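Malate dehydrogenase (Naegleria fowleri, PDB 6UM4) probably catalyses the reversible, NAD(P)-dependent interconversion of malate and oxaloacetate. Local coordinates at residues M248-H253 and A336-K341; L218-A223 and K341-W346; N244-T249 and V354-P359; R273-G278 and S373-C378. All coordinates share one frame; numbering follows the deposited sequence. Where two conformers were deposited one is given.

In the fold
All four contacts are buried, yet they differ in depth and chemistry. Contacts 1, 2 and 3 cluster within about 6 Å of the centre of the chain, whereas the centre of contact 4 lies about 12 Å away from it. Helix 332-348 serves both contact 1 and contact 2, meeting first the start of helix 250-264 and then strand 218-221; both are made by apolar and face-on packing without a hydrogen bond between segments. Contacts 3 and 4 instead join strands, each through a single antiparallel bridge. Contact 3 ties strand 245-247 of the parallel sheet to strand 353-359, and contact 4 fastens the neighbouring strand 371-380 to strand 271-277.

Contact 1 of 4, residues M248-H253 and A336-K341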
loop_
_atom_site.group_PDB
_atom_site.type_symbol
_atom_site.label_atom_id
_atom_site.label_comp_id
_atom_site.label_asym_id
_atom_site.label_seq_id
_atom_site.Cartn_x
_atom_site.Cartn_y
_atom_site.Cartn_z
ATOM N N MET A 248 -13.932 -13.377 0.721
ATOM C CA MET A 248 -12.591 -13.367 0.136
ATOM C C MET A 248 -11.795 -14.628 0.463
ATOM O O MET A 248 -11.439 -14.865 1.625
ATOM C CB MET A 248 -11.793 -12.159 0.607
ATOM C CG MET A 248 -10.563 -11.999 -0.256
ATOM S SD MET A 248 -9.603 -10.531 0.101
ATOM C CE MET A 248 -8.906 -11.041 1.684
ATOM N N THR A 249 -11.465 -15.408 -0.565
ATOM C CA THR A 249 -10.464 -16.471 -0.462
ATOM C C THR A 249 -9.254 -16.176 -1.334
ATOM O O THR A 249 -8.400 -17.054 -1.544
ATOM C CB THR A 249 -11.070 -17.811 -0.861
ATOM O OG1 THR A 249 -11.698 -17.663 -2.138
ATOM C CG2 THR A 249 -12.111 -18.215 0.161
ATOM N N ARG A 250 -9.186 -14.956 -1.873
ATOM C CA ARG A 250 -8.135 -14.601 -2.805
ATOM C C ARG A 250 -6.776 -14.677 -2.145
ATOM O O ARG A 250 -5.774 -14.893 -2.826
ATOM C CB ARG A 250 -8.388 -13.189 -3.346
ATOM C CG ARG A 250 -7.405 -12.718 -4.420
ATOM C CD ARG A 250 -7.244 -13.785 -5.499
ATOM N NE ARG A 250 -6.421 -13.302 -6.593
ATOM C CZ ARG A 250 -6.874 -12.615 -7.634
ATOM N NH1 ARG A 250 -8.172 -12.325 -7.739
ATOM N NH2 ARG A 250 -6.016 -12.198 -8.567
ATOM N N LEU A 251 -6.713 -14.484 -0.821
ATOM C CA LEU A 251 -5.421 -14.544 -0.153
ATOM C C LEU A 251 -4.957 -15.994 -0.024
ATOM O O LEU A 251 -3.775 -16.296 -0.238
ATOM C CB LEU A 251 -5.474 -13.852 1.209
ATOM C CG LEU A 251 -4.106 -13.872 1.894
ATOM C CD1 LEU A 251 -3.061 -13.130 1.061
ATOM C CD2 LEU A 251 -4.123 -13.394 3.349
ATOM N N ASP A 252 -5.871 -16.905 0.327
ATOM C CA ASP A 252 -5.552 -18.327 0.250
ATOM C C ASP A 252 -5.058 -18.679 -1.148
ATOM O O ASP A 252 -4.026 -19.348 -1.320
ATOM C CB ASP A 252 -6.765 -19.180 0.623
ATOM C CG ASP A 252 -7.400 -18.785 1.962
ATOM O OD1 ASP A 252 -6.709 -18.703 2.999
ATOM O OD2 ASP A 252 -8.639 -18.625 1.992
ATOM N N HIS A 253 -5.795 -18.223 -2.158
ATOM C CA HIS A 253 -5.434 -18.467 -3.550
ATOM C C HIS A 253 -4.016 -17.990 -3.855
ATOM O O HIS A 253 -3.178 -18.756 -4.345
ATOM C CB HIS A 253 -6.460 -17.773 -4.450
ATOM C CG HIS A 253 -6.190 -17.922 -5.910
ATOM N ND1 HIS A 253 -6.896 -18.795 -6.707
ATOM C CD2 HIS A 253 -5.301 -17.303 -6.723
ATOM C CE1 HIS A 253 -6.452 -18.714 -7.949
ATOM N NE2 HIS A 253 -5.485 -17.812 -7.987
ATOM N N ALA A 336 -4.835 -7.011 2.516
ATOM C CA ALA A 336 -5.263 -5.843 1.745
ATOM C C ALA A 336 -4.955 -6.046 0.269
ATOM O O ALA A 336 -5.788 -5.744 -0.593
ATOM C CB ALA A 336 -4.579 -4.571 2.264
ATOM N N ASP A 337 -3.774 -6.598 -0.037
ATOM C CA ASP A 337 -3.425 -6.894 -1.425
ATOM C C ASP A 337 -4.431 -7.851 -2.075
ATOM O O ASP A 337 -4.821 -7.665 -3.232
ATOM C CB ASP A 337 -2.024 -7.489 -1.499
ATOM C CG ASP A 337 -1.643 -7.869 -2.908
ATOM O OD1 ASP A 337 -1.223 -6.970 -3.674
ATOM O OD2 ASP A 337 -1.769 -9.069 -3.250
ATOM N N ALA A 338 -4.809 -8.916 -1.368
ATOM C CA ALA A 338 -5.803 -9.845 -1.911
ATOM C C ALA A 338 -7.147 -9.162 -2.140
ATOM O O ALA A 338 -7.845 -9.464 -3.120
ATOM C CB ALA A 338 -5.969 -11.035 -0.969
ATOM N N ALA A 339 -7.554 -8.271 -1.227
ATOM C CA ALA A 339 -8.809 -7.531 -1.428
ATOM C C ALA A 339 -8.727 -6.639 -2.661
ATOM O O ALA A 339 -9.654 -6.587 -3.470
ATOM C CB ALA A 339 -9.159 -6.695 -0.195
ATOM N N ILE A 340 -7.623 -5.917 -2.826
ATOM C CA ILE A 340 -7.473 -5.133 -4.046
ATOM C C ILE A 340 -7.604 -6.044 -5.263
ATOM O O ILE A 340 -8.383 -5.770 -6.183
ATOM C CB ILE A 340 -6.130 -4.380 -4.043
ATOM C CG1 ILE A 340 -6.113 -3.325 -2.932
ATOM C CG2 ILE A 340 -5.926 -3.682 -5.376
ATOM C CD1 ILE A 340 -7.118 -2.186 -3.113
ATOM N N LYS A 341 -6.896 -7.178 -5.257
ATOM C CA LYS A 341 -6.967 -8.068 -6.416
ATOM C C LYS A 341 -8.384 -8.621 -6.610
ATOM O O LYS A 341 -8.880 -8.709 -7.743
ATOM C CB LYS A 341 -5.952 -9.210 -6.289
ATOM C CG LYS A 341 -4.471 -8.821 -6.565
ATOM C CD LYS A 341 -3.571 -10.026 -6.344
ATOM C CE LYS A 341 -2.165 -9.833 -6.910
ATOM N NZ LYS A 341 -1.293 -8.959 -6.064
#
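Ala-338 presents its methyl group to the first turn of helix 250-264, and the side chains of Met-248, Arg-250 and Leu-251 are arranged around it. Leu-251 meets it most directly, CB against CB at 3.6 Å. Met-248 reaches across with CG anti to the backbone N (chi1 -166°), and its SD settles against the helix backbone, 3.3 Å from Ala-339 N, while the methyl groups of Ala-338 and Ala-339 also touch the sulfur. Arg-250 passes the other way: its CG lies 3.5 Å from Ala-338 O, and the bend at chi2 (49°) turns CD away from a fully extended course. The Arg-250 and Lys-341 side chains cross at about a right angle, with Lys-341 CB 3.7 Å above the centre of the guanidinium plane. The lysine lays its CB on that face; its charged NZ turns off toward Asp-337, where it forms a 2.9 Å salt bridge to OD2 through the syn lone pair, and also bonds Gly-153 O of the second subunit. Arg-250 is in turn paired with Asp-345 and Asp-254. The small side chain of Ala-338 allows the close approach, and no hydrogen bond crosses between the segments. The two cationic ends, 6.3 Å apart from Arg-250 NH2 to Lys-341 NZ, are each matched by carboxylates that probably offset their mutual repulsion.

Contact 2 of 4, residues L218-A223 and K341-W346; sequences LVLIVA and KHMHDW
Strand 218-221, carrying Leu-218 and Leu-220, runs nearly antiparallel to helix segment 341-346, at 155° with the axes 10.0 Å apart at closest, a spacing that side chains fill. Two leucines pointing toward the helix each meet a ring face. Leu-220 CD1 stands 3.4 Å above the centre of the His-342 imidazole, 11° off the normal, in a close CH-pi contact. Along the strand, Leu-218 CB lies over the six-membered ring of Trp-346 at 3.9 Å from its centroid, and CD1 of the same leucine lies on that face near the CD2-CE2 bond shared by the two rings. Trp-346 CG is anti to its backbone N (chi1 -156°), on the side of the strand. The leading edge of the indole meets the strand backbone, with CH2 3.3 Å from Val-219 O near the ring plane. Met-343, bent at both chi2 and chi3, slides past Leu-220 in the opposite direction and brings SD to 3.7 Å from Leu-220 CB. No hydrogen bond joins the segments; the polar NE2 of His-342 is paired instead with Thr-246 OG1. The helix thus covers a face of the parallel, Rossmann-type sheet: Met-343 reaches over strand 176-179 at Tyr-176 and Ile-178, Trp-346 touches Thr-246 of strand 245-247 on the other side of strand 218-221, and His-342 and Trp-346 also pack against Met-356 of strand 353-359.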
loop_
_atom_site.group_PDB
_atom_site.type_symbol
_atom_site.label_atom_id
_atom_site.label_comp_id
_atom_site.label_asym_id
_atom_site.label_seq_id
_atom_site.Cartn_x
_atom_site.Cartn_y
_atom_site.Cartn_z
ATOM N N LEU A 218 -21.538 -4.083 -5.397
ATOM C CA LEU A 218 -20.759 -5.298 -5.184
ATOM C C LEU A 218 -20.180 -5.234 -3.785
ATOM O O LEU A 218 -19.620 -4.200 -3.393
ATOM C CB LEU A 218 -19.654 -5.468 -6.237
ATOM C CG LEU A 218 -20.122 -5.444 -7.699
ATOM C CD1 LEU A 218 -18.939 -5.587 -8.641
ATOM C CD2 LEU A 218 -21.193 -6.550 -7.979
ATOM N N VAL A 219 -20.356 -6.319 -3.028
ATOM C CA VAL A 219 -19.976 -6.384 -1.618
ATOM C C VAL A 219 -18.939 -7.486 -1.442
ATOM O O VAL A 219 -19.200 -8.652 -1.776
ATOM C CB VAL A 219 -21.192 -6.654 -0.710
ATOM C CG1 VAL A 219 -20.772 -6.627 0.736
ATOM C CG2 VAL A 219 -22.310 -5.656 -0.960
ATOM N N LEU A 220 -17.790 -7.131 -0.866
ATOM C CA LEU A 220 -16.733 -8.087 -0.562
ATOM C C LEU A 220 -16.624 -8.205 0.950
ATOM O O LEU A 220 -16.454 -7.198 1.642
ATOM C CB LEU A 220 -15.397 -7.645 -1.177
ATOM C CG LEU A 220 -14.190 -8.461 -0.713
ATOM C CD1 LEU A 220 -14.376 -9.943 -1.078
ATOM C CD2 LEU A 220 -12.905 -7.907 -1.286
ATOM N N ILE A 221 -16.744 -9.423 1.466
ATOM C CA ILE A 221 -16.604 -9.684 2.896
ATOM C C ILE A 221 -15.198 -10.214 3.147
ATOM O O ILE A 221 -14.799 -11.232 2.576
ATOM C CB ILE A 221 -17.655 -10.681 3.411
ATOM C CG1 ILE A 221 -19.015 -10.009 3.645
ATOM C CG2 ILE A 221 -17.177 -11.299 4.717
ATOM C CD1 ILE A 221 -19.822 -9.737 2.394
ATOM N N VAL A 222 -14.449 -9.517 4.002
ATOM C CA VAL A 222 -13.120 -9.936 4.427
ATOM C C VAL A 222 -13.137 -10.471 5.854
ATOM O O VAL A 222 -12.452 -11.448 6.163
ATOM C CB VAL A 222 -12.096 -8.777 4.289
ATOM C CG1 VAL A 222 -10.758 -9.173 4.876
ATOM C CG2 VAL A 222 -11.923 -8.384 2.834
ATOM N N ALA A 223 -13.906 -9.834 6.735
ATOM C CA ALA A 223 -13.934 -10.220 8.139
ATOM C C ALA A 223 -14.387 -11.666 8.302
ATOM O O ALA A 223 -15.292 -12.129 7.605
ATOM C CB ALA A 223 -14.872 -9.300 8.914
ATOM N N LYS A 341 -6.896 -7.178 -5.257
ATOM C CA LYS A 341 -6.967 -8.068 -6.416
ATOM C C LYS A 341 -8.384 -8.621 -6.610
ATOM O O LYS A 341 -8.880 -8.709 -7.743
ATOM C CB LYS A 341 -5.952 -9.210 -6.289
ATOM C CG LYS A 341 -4.471 -8.821 -6.565
ATOM C CD LYS A 341 -3.571 -10.026 -6.344
ATOM C CE LYS A 341 -2.165 -9.833 -6.910
ATOM N NZ LYS A 341 -1.293 -8.959 -6.064
ATOM N N HIS A 342 -9.037 -9.027 -5.523
ATOM C CA HIS A 342 -10.393 -9.558 -5.633
ATOM C C HIS A 342 -11.334 -8.536 -6.271
ATOM O O HIS A 342 -12.062 -8.855 -7.217
ATOM C CB HIS A 342 -10.899 -9.989 -4.257
ATOM C CG HIS A 342 -12.331 -10.464 -4.250
ATOM N ND1 HIS A 342 -12.688 -11.745 -3.888
ATOM C CD2 HIS A 342 -13.488 -9.824 -4.546
ATOM C CE1 HIS A 342 -14.002 -11.879 -3.970
ATOM N NE2 HIS A 342 -14.514 -10.730 -4.371
ATOM N N MET A 343 -11.352 -7.300 -5.751
ATOM C CA MET A 343 -12.258 -6.291 -6.306
ATOM C C MET A 343 -11.864 -5.921 -7.728
ATOM O O MET A 343 -12.724 -5.778 -8.604
ATOM C CB MET A 343 -12.270 -5.043 -5.425
ATOM C CG MET A 343 -12.886 -5.273 -4.087
ATOM S SD MET A 343 -14.554 -5.869 -4.315
ATOM C CE MET A 343 -15.252 -4.613 -5.412
ATOM N N HIS A 344 -10.565 -5.752 -7.967
ATOM C CA HIS A 344 -10.089 -5.374 -9.288
ATOM C C HIS A 344 -10.557 -6.361 -10.349
ATOM O O HIS A 344 -11.092 -5.960 -11.390
ATOM C CB HIS A 344 -8.564 -5.282 -9.277
ATOM C CG HIS A 344 -7.982 -5.147 -10.642
ATOM N ND1 HIS A 344 -7.791 -6.226 -11.477
ATOM C CD2 HIS A 344 -7.596 -4.052 -11.341
ATOM C CE1 HIS A 344 -7.302 -5.805 -12.629
ATOM N NE2 HIS A 344 -7.167 -4.491 -12.570
ATOM N N ASP A 345 -10.334 -7.663 -10.110
ATOM C CA ASP A 345 -10.771 -8.700 -11.040
ATOM C C ASP A 345 -12.301 -8.765 -11.146
ATOM O O ASP A 345 -12.844 -8.966 -12.242
ATOM C CB ASP A 345 -10.189 -10.051 -10.603
ATOM C CG ASP A 345 -8.643 -10.086 -10.672
ATOM O OD1 ASP A 345 -8.038 -9.111 -11.184
ATOM O OD2 ASP A 345 -8.032 -11.084 -10.222
ATOM N N TRP A 346 -13.014 -8.588 -10.027
ATOM C CA TRP A 346 -14.478 -8.590 -10.067
ATOM C C TRP A 346 -15.003 -7.529 -11.030
ATOM O O TRP A 346 -15.934 -7.783 -11.809
ATOM C CB TRP A 346 -15.025 -8.345 -8.655
ATOM C CG TRP A 346 -16.436 -8.855 -8.374
ATOM C CD1 TRP A 346 -17.296 -9.445 -9.255
ATOM C CD2 TRP A 346 -17.115 -8.835 -7.101
ATOM N NE1 TRP A 346 -18.472 -9.795 -8.612
ATOM C CE2 TRP A 346 -18.381 -9.440 -7.290
ATOM C CE3 TRP A 346 -16.773 -8.360 -5.821
ATOM C CZ2 TRP A 346 -19.309 -9.580 -6.251
ATOM C CZ3 TRP A 346 -17.690 -8.517 -4.785
ATOM C CH2 TRP A 346 -18.954 -9.109 -5.012
#

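Contact 3 of 4, residues N244-T249 and V354-P359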
loop_
_atom_site.group_PDB
_atom_site.type_symbol
_atom_site.label_atom_id
_atom_site.label_comp_id
_atom_site.label_asym_id
_atom_site.label_seq_id
_atom_site.Cartn_x
_atom_site.Cartn_y
_atom_site.Cartn_z
ATOM N N ASN A 244 -23.779 -10.787 -6.122
ATOM C CA ASN A 244 -23.090 -9.518 -5.908
ATOM C C ASN A 244 -22.472 -9.391 -4.516
ATOM O O ASN A 244 -21.897 -8.344 -4.207
ATOM C CB ASN A 244 -24.060 -8.344 -6.160
ATOM C CG ASN A 244 -24.386 -8.174 -7.629
ATOM O OD1 ASN A 244 -23.753 -8.787 -8.481
ATOM N ND2 ASN A 244 -25.376 -7.368 -7.933
ATOM N N ILE A 245 -22.598 -10.409 -3.665
ATOM C CA ILE A 245 -21.980 -10.433 -2.343
ATOM C C ILE A 245 -21.089 -11.660 -2.268
ATOM O O ILE A 245 -21.593 -12.789 -2.308
ATOM C CB ILE A 245 -23.036 -10.474 -1.225
ATOM C CG1 ILE A 245 -24.019 -9.309 -1.360
ATOM C CG2 ILE A 245 -22.371 -10.511 0.144
ATOM C CD1 ILE A 245 -25.091 -9.307 -0.282
ATOM N N THR A 246 -19.772 -11.455 -2.140
ATOM C CA THR A 246 -18.858 -12.584 -2.045
ATOM C C THR A 246 -17.981 -12.457 -0.806
ATOM O O THR A 246 -17.875 -11.398 -0.187
ATOM C CB THR A 246 -17.979 -12.697 -3.291
ATOM O OG1 THR A 246 -17.217 -11.497 -3.447
ATOM C CG2 THR A 246 -18.840 -12.894 -4.526
ATOM N N ALA A 247 -17.328 -13.560 -0.462
ATOM C CA ALA A 247 -16.367 -13.590 0.622
ATOM C C ALA A 247 -14.978 -13.848 0.035
ATOM O O ALA A 247 -14.848 -14.444 -1.039
ATOM C CB ALA A 247 -16.755 -14.660 1.648
ATOM N N MET A 248 -13.932 -13.377 0.721
ATOM C CA MET A 248 -12.591 -13.367 0.136
ATOM C C MET A 248 -11.795 -14.628 0.463
ATOM O O MET A 248 -11.439 -14.865 1.625
ATOM C CB MET A 248 -11.793 -12.159 0.607
ATOM C CG MET A 248 -10.563 -11.999 -0.256
ATOM S SD MET A 248 -9.603 -10.531 0.101
ATOM C CE MET A 248 -8.906 -11.041 1.684
ATOM N N THR A 249 -11.465 -15.408 -0.565
ATOM C CA THR A 249 -10.464 -16.471 -0.462
ATOM C C THR A 249 -9.254 -16.176 -1.334
ATOM O O THR A 249 -8.400 -17.054 -1.544
ATOM C CB THR A 249 -11.070 -17.811 -0.861
ATOM O OG1 THR A 249 -11.698 -17.663 -2.138
ATOM C CG2 THR A 249 -12.111 -18.215 0.161
ATOM N N VAL A 354 -9.536 -17.459 -10.848
ATOM C CA VAL A 354 -9.325 -16.935 -9.512
ATOM C C VAL A 354 -10.325 -17.625 -8.601
ATOM O O VAL A 354 -11.281 -18.264 -9.056
ATOM C CB VAL A 354 -9.450 -15.389 -9.446
ATOM C CG1 VAL A 354 -8.403 -14.750 -10.337
ATOM C CG2 VAL A 354 -10.857 -14.928 -9.845
ATOM N N SER A 355 -10.041 -17.566 -7.304
ATOM C CA SER A 355 -10.930 -18.107 -6.286
ATOM C C SER A 355 -11.735 -16.979 -5.661
ATOM O O SER A 355 -11.186 -15.923 -5.338
ATOM C CB SER A 355 -10.156 -18.860 -5.204
ATOM O OG SER A 355 -9.446 -19.973 -5.733
ATOM N N MET A 356 -13.034 -17.215 -5.513
ATOM C CA MET A 356 -13.984 -16.377 -4.801
ATOM C C MET A 356 -14.944 -17.301 -4.068
ATOM O O MET A 356 -15.312 -18.348 -4.606
ATOM C CB MET A 356 -14.784 -15.478 -5.764
ATOM C CG MET A 356 -13.923 -14.472 -6.575
ATOM S SD MET A 356 -14.877 -13.637 -7.879
ATOM C CE MET A 356 -15.773 -12.399 -6.932
ATOM N N ALA A 357 -15.329 -16.930 -2.841
ATOM C CA ALA A 357 -16.395 -17.612 -2.102
ATOM C C ALA A 357 -17.737 -17.016 -2.513
ATOM O O ALA A 357 -18.025 -15.853 -2.203
ATOM C CB ALA A 357 -16.185 -17.479 -0.596
ATOM N N ILE A 358 -18.571 -17.814 -3.170
ATOM C CA ILE A 358 -19.752 -17.289 -3.855
ATOM C C ILE A 358 -20.976 -18.082 -3.400
ATOM O O ILE A 358 -20.844 -19.191 -2.855
ATOM C CB ILE A 358 -19.577 -17.353 -5.391
ATOM C CG1 ILE A 358 -19.657 -18.813 -5.863
ATOM C CG2 ILE A 358 -18.207 -16.783 -5.805
ATOM C CD1 ILE A 358 -19.475 -18.999 -7.352
ATOM N N PRO A 359 -22.187 -17.536 -3.580
ATOM C CA PRO A 359 -23.384 -18.328 -3.258
ATOM C C PRO A 359 -23.445 -19.579 -4.117
ATOM O O PRO A 359 -23.334 -19.524 -5.347
ATOM C CB PRO A 359 -24.554 -17.376 -3.564
ATOM C CG PRO A 359 -23.983 -16.359 -4.504
ATOM C CD PRO A 359 -22.542 -16.184 -4.045
HETATM O O HOH W 1 -11.555 -14.335 -2.840
#
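Thr-246 and Met-356 are brought together by their torsions: the threonine holds OG1 between its backbone N and carbonyl carbon (chi1 60°), and the methionine folds its tip at chi3 (78°). Met-356 CE consequently sits 3.9 Å from both Thr-246 OG1 and Thr-246 CG2, the two chains crossing at a slant. Beside them the backbones form one antiparallel hydrogen-bonded pair, Ala-247 with Ala-357. Ala-247 N bonds Ala-357 O at 3.0 Å, and Ala-357 N returns a bond of 3.1 Å to Ala-247 O. The alanine methyls meet at 3.6 Å, small enough to let the strands close in. Further on, Thr-249 OG1 lies 3.6 Å from Ser-355 CB but shares a hydrogen bond with Ser-373 OG. A water that donates to Ser-355 O lies between the diverging backbones. At 129° the strands are far from aligned, consistent with a single bridge. Strand 245-247, at the end of the parallel sheet next to strand 218-221, is thereby linked to strand 353-359 of an antiparallel sheet, with Met-356 packing on Val-376 and Cys-378 of strand 371-380, Val-354 on Asp-345 of helix 332-348, and Tyr-384 of strand 383-386 on Thr-246 and Ile-358.

Contact 4 of 4, residues R273-G278 and S373-C378; sequences RFAIWG and SMPVQC
Gly-278 and Ser-373 form a single antiparallel bridge, a hydrogen-bonded pair, in the alpha/beta C-terminal domain of the lactate/malate dehydrogenase fold, where it connects two strands of separate three-stranded antiparallel sheets. The tight part of the contact runs from this bridge to a cluster of Pro-375, Ala-275 and Trp-277. Ser-373 N bonds Gly-278 O at 2.9 Å, and Gly-278 N returns a bond to Ser-373 O. Trp-277 CA also brings its hydrogen to that same Ser-373 O, 3.2 Å away. The glycine backbone has a positive phi (100°), where a side chain would crowd the preceding carbonyl. Next along, Pro-375 supplies both flanks: CD lies over one face of the Trp-277 indole, 3.5 Å from the centroid of the six-membered ring, while CB presses on Ala-275 CB at 3.4 Å, closer than usual carbon contact, so that the strained pair lies at Ala-275 and not at the bridge. NE1 of the indole bonds Asp-287 OD2, and Tyr-364 meets the ring system edge-to-face. Beyond Pro-375 the strands diverge, and Arg-273 and Gln-377 are partly exposed. Ser-355 OG of strand 353-359 takes up Ile-276 N and so ties this contact to the rest of the core. With its OG anti to the backbone N (chi1 -172°), Ser-373 donates to Ile-276 O at 2.7 Å from above the carbonyl plane, 51° out of it.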
loop_
_atom_site.group_PDB
_atom_site.type_symbol
_atom_site.label_atom_id
_atom_site.label_comp_id
_atom_site.label_asym_id
_atom_site.label_seq_id
_atom_site.Cartn_x
_atom_site.Cartn_y
_atom_site.Cartn_z
ATOM N N ARG A 273 -4.606 -22.232 -13.812
ATOM C CA ARG A 273 -5.642 -23.170 -13.397
ATOM C C ARG A 273 -5.418 -23.687 -11.972
ATOM O O ARG A 273 -5.279 -24.892 -11.724
ATOM C CB ARG A 273 -5.727 -24.323 -14.390
ATOM C CG ARG A 273 -6.042 -23.871 -15.794
ATOM C CD ARG A 273 -5.590 -24.911 -16.797
ATOM N NE ARG A 273 -6.278 -26.180 -16.582
ATOM C CZ ARG A 273 -7.362 -26.550 -17.254
ATOM N NH1 ARG A 273 -7.872 -25.734 -18.168
ATOM N NH2 ARG A 273 -7.942 -27.724 -17.015
ATOM N N PHE A 274 -5.368 -22.743 -11.034
ATOM C CA PHE A 274 -5.321 -23.030 -9.607
ATOM C C PHE A 274 -6.584 -22.488 -8.944
ATOM O O PHE A 274 -7.140 -21.478 -9.386
ATOM C CB PHE A 274 -4.065 -22.394 -8.953
ATOM C CG PHE A 274 -3.964 -22.647 -7.474
ATOM C CD1 PHE A 274 -3.745 -23.938 -7.001
ATOM C CD2 PHE A 274 -4.115 -21.617 -6.570
ATOM C CE1 PHE A 274 -3.666 -24.191 -5.641
ATOM C CE2 PHE A 274 -4.029 -21.847 -5.216
ATOM C CZ PHE A 274 -3.805 -23.135 -4.744
ATOM N N ALA A 275 -7.030 -23.149 -7.874
ATOM C CA ALA A 275 -8.243 -22.702 -7.194
ATOM C C ALA A 275 -8.275 -23.191 -5.749
ATOM O O ALA A 275 -7.708 -24.231 -5.412
ATOM C CB ALA A 275 -9.497 -23.185 -7.927
ATOM N N ILE A 276 -8.978 -22.432 -4.917
ATOM C CA ILE A 276 -9.305 -22.788 -3.537
ATOM C C ILE A 276 -10.790 -23.157 -3.482
ATOM O O ILE A 276 -11.632 -22.393 -3.961
ATOM C CB ILE A 276 -8.987 -21.609 -2.598
ATOM C CG1 ILE A 276 -7.527 -21.173 -2.770
ATOM C CG2 ILE A 276 -9.328 -21.913 -1.161
ATOM C CD1 ILE A 276 -6.496 -22.191 -2.298
ATOM N N TRP A 277 -11.113 -24.331 -2.930
ATOM C CA TRP A 277 -12.505 -24.733 -2.716
ATOM C C TRP A 277 -12.874 -24.611 -1.241
ATOM O O TRP A 277 -12.062 -24.885 -0.356
ATOM C CB TRP A 277 -12.764 -26.184 -3.142
ATOM C CG TRP A 277 -12.509 -26.533 -4.582
ATOM C CD1 TRP A 277 -11.304 -26.837 -5.149
ATOM C CD2 TRP A 277 -13.488 -26.700 -5.617
ATOM N NE1 TRP A 277 -11.460 -27.111 -6.481
ATOM C CE2 TRP A 277 -12.795 -27.055 -6.792
ATOM C CE3 TRP A 277 -14.877 -26.564 -5.669
ATOM C CZ2 TRP A 277 -13.446 -27.279 -8.000
ATOM C CZ3 TRP A 277 -15.515 -26.779 -6.864
ATOM C CH2 TRP A 277 -14.800 -27.133 -8.018
ATOM N N GLY A 278 -14.125 -24.241 -0.976
ATOM C CA GLY A 278 -14.654 -24.386 0.373
ATOM C C GLY A 278 -14.676 -23.135 1.241
ATOM O O GLY A 278 -14.932 -22.029 0.762
ATOM N N SER A 373 -16.122 -21.283 -1.809
ATOM C CA SER A 373 -15.094 -20.892 -2.761
ATOM C C SER A 373 -15.019 -21.906 -3.892
ATOM O O SER A 373 -15.133 -23.123 -3.675
ATOM C CB SER A 373 -13.743 -20.775 -2.047
ATOM O OG SER A 373 -12.720 -20.220 -2.866
ATOM N N MET A 374 -14.899 -21.403 -5.115
ATOM C CA MET A 374 -14.845 -22.245 -6.302
ATOM C C MET A 374 -13.914 -21.591 -7.309
ATOM O O MET A 374 -13.747 -20.369 -7.297
ATOM C CB MET A 374 -16.234 -22.424 -6.939
ATOM C CG MET A 374 -17.321 -22.920 -6.017
ATOM S SD MET A 374 -18.918 -23.130 -6.858
ATOM C CE MET A 374 -19.974 -23.010 -5.409
ATOM N N PRO A 375 -13.347 -22.363 -8.235
ATOM C CA PRO A 375 -12.655 -21.744 -9.380
ATOM C C PRO A 375 -13.647 -20.968 -10.227
ATOM O O PRO A 375 -14.656 -21.517 -10.684
ATOM C CB PRO A 375 -12.097 -22.943 -10.155
ATOM C CG PRO A 375 -12.969 -24.132 -9.710
ATOM C CD PRO A 375 -13.266 -23.836 -8.260
ATOM N N VAL A 376 -13.369 -19.677 -10.422
ATOM C CA VAL A 376 -14.213 -18.836 -11.262
ATOM C C VAL A 376 -13.360 -18.050 -12.244
ATOM O O VAL A 376 -12.160 -17.832 -12.040
ATOM C CB VAL A 376 -15.083 -17.858 -10.455
ATOM C CG1 VAL A 376 -15.873 -18.596 -9.385
ATOM C CG2 VAL A 376 -14.219 -16.709 -9.889
ATOM N N GLN A 377 -14.004 -17.638 -13.331
ATOM C CA GLN A 377 -13.472 -16.649 -14.249
ATOM C C GLN A 377 -14.243 -15.355 -14.045
ATOM O O GLN A 377 -15.479 -15.351 -14.128
ATOM C CB GLN A 377 -13.603 -17.095 -15.701
ATOM C CG GLN A 377 -13.037 -16.058 -16.654
ATOM C CD GLN A 377 -12.746 -16.630 -18.010
ATOM O OE1 GLN A 377 -12.540 -17.836 -18.153
ATOM N NE2 GLN A 377 -12.702 -15.767 -19.019
ATOM N N CYS A 378 -13.525 -14.270 -13.771
ATOM C CA CYS A 378 -14.134 -12.945 -13.666
ATOM C C CYS A 378 -14.102 -12.292 -15.038
ATOM O O CYS A 378 -13.028 -12.027 -15.578
ATOM C CB CYS A 378 -13.419 -12.081 -12.631
ATOM S SG CYS A 378 -13.792 -12.560 -10.919
#